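Local coordinates for cruciform cutting endonuclease 1, mitochondrial (Schizosaccharomyces pombe, PDB 1KCF), which resolves Holliday junctions in mitochondrial DNA as a homodimeric, metal-dependent endonuclease that cuts four-way junctions at the point of strand exchange, at residues N51-F56 with A229-I234; I114-Q119 with P161-L166. One frame throughout, in Å; residues are numbered along the deposited sequence.

Both contacts belong to one mixed beta-sheet of the RNase H-like resolvase domain, and their centres lie 11 Å apart. Interaction 1 packs helix 224-253 against strand 52-59; interaction 2 pairs strand 113-118 with the edge strand 162-165. Strand 42-47, which carries the magnesium ligand Asp46, runs between strands 52-59 and 113-118. Along the chain both segments of interaction 2 fall between those of interaction 1. The two meet where Ile234 CD1 packs on Glu117 CB at 3.6 Å and Gln119 lies beside Asn51 and Asp230. This brings Glu117 to within about 5 Å of the side chains of the magnesium ligands Asp46 and Asp230, consistent with a shared acidic site.

Interaction 1: residues N51-F56 with A229-I234; sequences NFSYCF and ADSALI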
loop_
_atom_site.group_PDB
_atom_site.type_symbol
_atom_site.label_atom_id
_atom_site.label_comp_id
_atom_site.label_asym_id
_atom_site.label_seq_id
_atom_site.Cartn_x
_atom_site.Cartn_y
_atom_site.Cartn_z
ATOM N N ASN A 51 3.686 4.822 -16.769
ATOM C CA ASN A 51 5.061 4.643 -17.221
ATOM C C ASN A 51 5.825 3.692 -16.303
ATOM O O ASN A 51 6.927 3.995 -15.830
ATOM C CB ASN A 51 5.798 5.985 -17.324
ATOM C CG ASN A 51 5.969 6.671 -15.987
ATOM O OD1 ASN A 51 6.765 7.599 -15.861
ATOM N ND2 ASN A 51 5.219 6.229 -14.985
ATOM N N PHE A 52 5.216 2.541 -16.045
ATOM C CA PHE A 52 5.827 1.515 -15.213
ATOM C C PHE A 52 7.039 1.039 -15.997
ATOM O O PHE A 52 6.930 0.705 -17.174
ATOM C CB PHE A 52 4.845 0.355 -15.012
ATOM C CG PHE A 52 5.387 -0.771 -14.172
ATOM C CD1 PHE A 52 5.355 -0.701 -12.784
ATOM C CD2 PHE A 52 5.919 -1.907 -14.771
ATOM C CE1 PHE A 52 5.845 -1.750 -12.004
ATOM C CE2 PHE A 52 6.411 -2.958 -14.004
ATOM C CZ PHE A 52 6.374 -2.883 -12.617
ATOM N N SER A 53 8.201 1.025 -15.364
ATOM C CA SER A 53 9.398 0.575 -16.054
ATOM C C SER A 53 10.095 -0.516 -15.253
ATOM O O SER A 53 10.060 -0.508 -14.026
ATOM C CB SER A 53 10.355 1.744 -16.279
ATOM O OG SER A 53 11.483 1.328 -17.029
ATOM N N TYR A 54 10.722 -1.455 -15.953
ATOM C CA TYR A 54 11.426 -2.544 -15.290
ATOM C C TYR A 54 12.612 -2.998 -16.128
ATOM O O TYR A 54 12.619 -2.850 -17.352
ATOM C CB TYR A 54 10.471 -3.723 -15.058
ATOM C CG TYR A 54 10.054 -4.438 -16.324
ATOM C CD1 TYR A 54 10.874 -5.408 -16.901
ATOM C CD2 TYR A 54 8.848 -4.133 -16.959
ATOM C CE1 TYR A 54 10.511 -6.056 -18.078
ATOM C CE2 TYR A 54 8.473 -4.774 -18.138
ATOM C CZ TYR A 54 9.311 -5.737 -18.692
ATOM O OH TYR A 54 8.955 -6.384 -19.858
ATOM N N CYS A 55 13.621 -3.535 -15.453
ATOM C CA CYS A 55 14.816 -4.047 -16.113
ATOM C C CYS A 55 15.181 -5.329 -15.371
ATOM O O CYS A 55 15.422 -5.309 -14.162
ATOM C CB CYS A 55 15.965 -3.033 -16.022
ATOM S SG CYS A 55 17.443 -3.447 -17.023
ATOM N N PHE A 56 15.194 -6.445 -16.087
ATOM C CA PHE A 56 15.518 -7.736 -15.490
ATOM C C PHE A 56 16.909 -8.105 -15.995
ATOM O O PHE A 56 17.118 -8.254 -17.198
ATOM C CB PHE A 56 14.471 -8.773 -15.918
ATOM C CG PHE A 56 14.618 -10.116 -15.251
ATOM C CD1 PHE A 56 14.744 -10.216 -13.870
ATOM C CD2 PHE A 56 14.601 -11.286 -16.006
ATOM C CE1 PHE A 56 14.853 -11.458 -13.248
ATOM C CE2 PHE A 56 14.709 -12.536 -15.393
ATOM C CZ PHE A 56 14.835 -12.618 -14.008
ATOM N N ALA A 229 15.943 3.941 -19.344
ATOM C CA ALA A 229 17.279 4.204 -18.838
ATOM C C ALA A 229 17.222 4.244 -17.321
ATOM O O ALA A 229 18.126 3.762 -16.641
ATOM C CB ALA A 229 17.796 5.531 -19.384
ATOM N N ASP A 230 16.140 4.800 -16.792
ATOM C CA ASP A 230 15.982 4.896 -15.350
ATOM C C ASP A 230 16.039 3.522 -14.678
ATOM O O ASP A 230 16.826 3.315 -13.753
ATOM C CB ASP A 230 14.664 5.584 -15.007
ATOM C CG ASP A 230 14.747 6.377 -13.722
ATOM O OD1 ASP A 230 15.501 7.375 -13.704
ATOM O OD2 ASP A 230 14.074 6.002 -12.734
ATOM N N SER A 231 15.219 2.579 -15.136
ATOM C CA SER A 231 15.227 1.251 -14.529
ATOM C C SER A 231 16.546 0.519 -14.773
ATOM O O SER A 231 16.991 -0.263 -13.932
ATOM C CB SER A 231 14.048 0.401 -15.038
ATOM O OG SER A 231 14.130 0.158 -16.432
ATOM N N ALA A 232 17.175 0.770 -15.918
ATOM C CA ALA A 232 18.444 0.119 -16.227
ATOM C C ALA A 232 19.534 0.615 -15.271
ATOM O O ALA A 232 20.403 -0.150 -14.860
ATOM C CB ALA A 232 18.842 0.393 -17.675
ATOM N N LEU A 233 19.486 1.895 -14.917
ATOM C CA LEU A 233 20.476 2.463 -13.999
ATOM C C LEU A 233 20.238 1.969 -12.581
ATOM O O LEU A 233 21.170 1.891 -11.777
ATOM C CB LEU A 233 20.431 3.992 -14.025
ATOM C CG LEU A 233 20.939 4.671 -15.298
ATOM C CD1 LEU A 233 20.534 6.128 -15.286
ATOM C CD2 LEU A 233 22.453 4.526 -15.388
ATOM N N ILE A 234 18.990 1.639 -12.272
ATOM C CA ILE A 234 18.656 1.128 -10.950
ATOM C C ILE A 234 19.265 -0.263 -10.785
ATOM O O ILE A 234 20.038 -0.505 -9.858
ATOM C CB ILE A 234 17.123 1.044 -10.754
ATOM C CG1 ILE A 234 16.536 2.452 -10.601
ATOM C CG2 ILE A 234 16.790 0.197 -9.536
ATOM C CD1 ILE A 234 15.012 2.474 -10.512
#
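Ser231 is the residue most covered where helix 224-253 packs on the face of the central sheet of the RNase H-like domain, and its side chain points toward strand 52-59. Its OG sits in the cramped place flanked by N and C (chi1 63°) and meets Ser53 OG in a 3.0 Å hydrogen bond whose direction is open. Ser53 reaches up from the strand with OG anti to its own backbone N, and its OG also comes within 3.4 Å of Ser231 CB. Each hydroxyl also has a helix carbonyl in reach, Asp227 O for Ser53 and Met228 O for Ser231, so two protons are shared among three contacts. Two residues along, Cys55 points the same way. Its CB lies 3.6 Å from Ser231 O, and SG, again anti to the backbone N (chi1 -171°), reaches across to Ala232, 3.8 Å from its CA and 4.1 Å from its CB. Small side chains on both sides let the axes approach to 6.8 Å, crossing at -41°. Two successive helix residues thus rest on alternate strand residues, while Tyr54 points away. Asp230, a magnesium ligand, immediately precedes Ser231, whose side chain touches Asp46, the second ligand, on strand 42-47. Beyond Ala232 lies Trp70 of strand 65-73, and helix 191-200 packs on Ala229 and Leu233.

Interaction 2: residues I114-Q119 with P161-L166; sequences ILMERQ and PFLLSL
Four backbone hydrogen bonds join strands 113-118 and 162-165 in parallel register, Ile114 beside Leu163, Leu115 beside Leu164 and Met116 beside Ser165. Met116 N to Leu164 O is the shortest and straightest, at 2.7 Å and 168°, nearly along the C=O axis. At the start of the pairing, Ile114 N instead approaches Phe162 O from above the carbonyl plane, with a more bent N-H...O angle of 144°.

The closest apolar side-chain contacts are round Leu163. With CG anti to its backbone N, it places CD1 3.7 Å from Ile114 CG2 and 3.8 Å from Met116 CE; the methionine chain, bent at chi3 (-81°), turns its CE methyl toward Leu163 CD1. Helix 128-151 covers this face through Tyr143 and leads from one strand to the other, making the beta-alpha-beta crossover of the RNase H-like fold. On the opposite face Leu115 and Leu164 run alongside each other in the same direction, Leu115 CD2 4.0 Å from Leu164 CD1, and Trp238 of helix 224-253 touches both. Leu166, the most covered residue here, sets its CD1 against the CB of Leu115. The buried Glu117 stretches out, CG anti to N, and crosses Leu166 at about a right angle, Glu117 OE2 3.6 Å from Leu166 CB. Thr171 hydrogen-bonds that oxygen, probably steadying a carboxylate about 5 Å from the side chains of both magnesium ligands, Asp46 and Asp230.

The outer margin is looser. Strand 162-165 is the edge of the sheet within the chain, and Ser165 is exposed, though Pro91 of the second subunit packs on it. Its OG binds Tyr143 and a water 2.6 Å away, which gives Met116 O a weak bond. A second water is 2.7 Å from Leu166 O.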
loop_
_atom_site.group_PDB
_atom_site.type_symbol
_atom_site.label_atom_id
_atom_site.label_comp_id
_atom_site.label_asym_id
_atom_site.label_seq_id
_atom_site.Cartn_x
_atom_site.Cartn_y
_atom_site.Cartn_z
ATOM N N ILE A 114 14.212 -8.261 -6.149
ATOM C CA ILE A 114 13.353 -7.245 -6.731
ATOM C C ILE A 114 13.730 -5.917 -6.108
ATOM O O ILE A 114 13.668 -5.760 -4.891
ATOM C CB ILE A 114 11.862 -7.513 -6.453
ATOM C CG1 ILE A 114 11.439 -8.817 -7.125
ATOM C CG2 ILE A 114 11.017 -6.355 -6.981
ATOM C CD1 ILE A 114 10.040 -9.250 -6.765
ATOM N N LEU A 115 14.134 -4.980 -6.956
ATOM C CA LEU A 115 14.528 -3.644 -6.532
ATOM C C LEU A 115 13.396 -2.680 -6.864
ATOM O O LEU A 115 12.952 -2.591 -8.014
ATOM C CB LEU A 115 15.798 -3.218 -7.262
ATOM C CG LEU A 115 16.952 -4.226 -7.230
ATOM C CD1 LEU A 115 18.117 -3.647 -8.000
ATOM C CD2 LEU A 115 17.352 -4.541 -5.794
ATOM N N MET A 116 12.934 -1.954 -5.857
ATOM C CA MET A 116 11.835 -1.028 -6.055
ATOM C C MET A 116 12.223 0.413 -5.764
ATOM O O MET A 116 12.832 0.726 -4.742
ATOM C CB MET A 116 10.658 -1.443 -5.175
ATOM C CG MET A 116 9.294 -1.023 -5.695
ATOM S SD MET A 116 7.976 -1.652 -4.623
ATOM C CE MET A 116 7.840 -3.332 -5.226
ATOM N N GLU A 117 11.863 1.290 -6.687
ATOM C CA GLU A 117 12.144 2.704 -6.562
ATOM C C GLU A 117 10.992 3.411 -7.250
ATOM O O GLU A 117 10.409 2.875 -8.185
ATOM C CB GLU A 117 13.471 3.009 -7.254
ATOM C CG GLU A 117 13.992 4.404 -7.083
ATOM C CD GLU A 117 15.458 4.509 -7.469
ATOM O OE1 GLU A 117 15.811 5.453 -8.203
ATOM O OE2 GLU A 117 16.258 3.649 -7.036
ATOM N N ARG A 118 10.631 4.592 -6.775
ATOM C CA ARG A 118 9.543 5.333 -7.405
ATOM C C ARG A 118 10.077 5.973 -8.673
ATOM O O ARG A 118 11.226 6.410 -8.718
ATOM C CB ARG A 118 9.019 6.437 -6.483
ATOM C CG ARG A 118 8.175 5.968 -5.316
ATOM C CD ARG A 118 7.758 7.160 -4.457
ATOM N NE ARG A 118 6.876 6.772 -3.359
ATOM C CZ ARG A 118 7.239 6.001 -2.338
ATOM N NH1 ARG A 118 8.478 5.528 -2.263
ATOM N NH2 ARG A 118 6.355 5.695 -1.396
ATOM N N GLN A 119 9.249 6.024 -9.706
ATOM C CA GLN A 119 9.669 6.647 -10.948
ATOM C C GLN A 119 9.865 8.133 -10.654
ATOM O O GLN A 119 9.348 8.649 -9.662
ATOM C CB GLN A 119 8.596 6.466 -12.026
ATOM C CG GLN A 119 8.929 7.156 -13.338
ATOM C CD GLN A 119 10.110 6.525 -14.052
ATOM O OE1 GLN A 119 10.003 5.422 -14.590
ATOM N NE2 GLN A 119 11.245 7.219 -14.055
ATOM N N PRO A 161 12.329 -14.722 -2.784
ATOM C CA PRO A 161 12.845 -13.525 -3.457
ATOM C C PRO A 161 13.023 -12.350 -2.508
ATOM O O PRO A 161 12.174 -12.108 -1.652
ATOM C CB PRO A 161 11.779 -13.238 -4.508
ATOM C CG PRO A 161 11.271 -14.596 -4.839
ATOM C CD PRO A 161 11.142 -15.241 -3.483
ATOM N N PHE A 162 14.128 -11.625 -2.647
ATOM C CA PHE A 162 14.354 -10.463 -1.804
ATOM C C PHE A 162 13.623 -9.274 -2.421
ATOM O O PHE A 162 13.491 -9.177 -3.644
ATOM C CB PHE A 162 15.840 -10.114 -1.713
ATOM C CG PHE A 162 16.668 -11.130 -0.989
ATOM C CD1 PHE A 162 17.203 -12.222 -1.664
ATOM C CD2 PHE A 162 16.930 -10.985 0.369
ATOM C CE1 PHE A 162 17.992 -13.156 -0.995
ATOM C CE2 PHE A 162 17.717 -11.914 1.051
ATOM C CZ PHE A 162 18.250 -13.000 0.369
ATOM N N LEU A 163 13.151 -8.376 -1.567
ATOM C CA LEU A 163 12.463 -7.172 -2.011
ATOM C C LEU A 163 13.221 -6.038 -1.353
ATOM O O LEU A 163 13.378 -6.022 -0.137
ATOM C CB LEU A 163 11.004 -7.172 -1.543
ATOM C CG LEU A 163 10.168 -5.935 -1.886
ATOM C CD1 LEU A 163 10.178 -5.695 -3.390
ATOM C CD2 LEU A 163 8.739 -6.126 -1.389
ATOM N N LEU A 164 13.705 -5.097 -2.150
ATOM C CA LEU A 164 14.463 -3.988 -1.595
ATOM C C LEU A 164 14.042 -2.642 -2.172
ATOM O O LEU A 164 13.847 -2.500 -3.382
ATOM C CB LEU A 164 15.960 -4.203 -1.859
ATOM C CG LEU A 164 16.569 -5.548 -1.448
ATOM C CD1 LEU A 164 17.959 -5.675 -2.048
ATOM C CD2 LEU A 164 16.632 -5.666 0.076
ATOM N N SER A 165 13.881 -1.658 -1.297
ATOM C CA SER A 165 13.539 -0.321 -1.742
ATOM C C SER A 165 14.848 0.453 -1.752
ATOM O O SER A 165 15.632 0.379 -0.801
ATOM C CB SER A 165 12.548 0.349 -0.791
ATOM O OG SER A 165 11.279 -0.273 -0.869
ATOM N N LEU A 166 15.090 1.172 -2.838
ATOM C CA LEU A 166 16.302 1.950 -2.960
ATOM C C LEU A 166 15.928 3.414 -3.070
ATOM O O LEU A 166 14.832 3.755 -3.516
ATOM C CB LEU A 166 17.082 1.523 -4.205
ATOM C CG LEU A 166 17.275 0.016 -4.397
ATOM C CD1 LEU A 166 18.036 -0.228 -5.689
ATOM C CD2 LEU A 166 18.020 -0.578 -3.200
HETATM O O HOH W 1 10.128 1.115 -2.726
HETATM O O HOH W 2 12.238 3.464 -2.920
#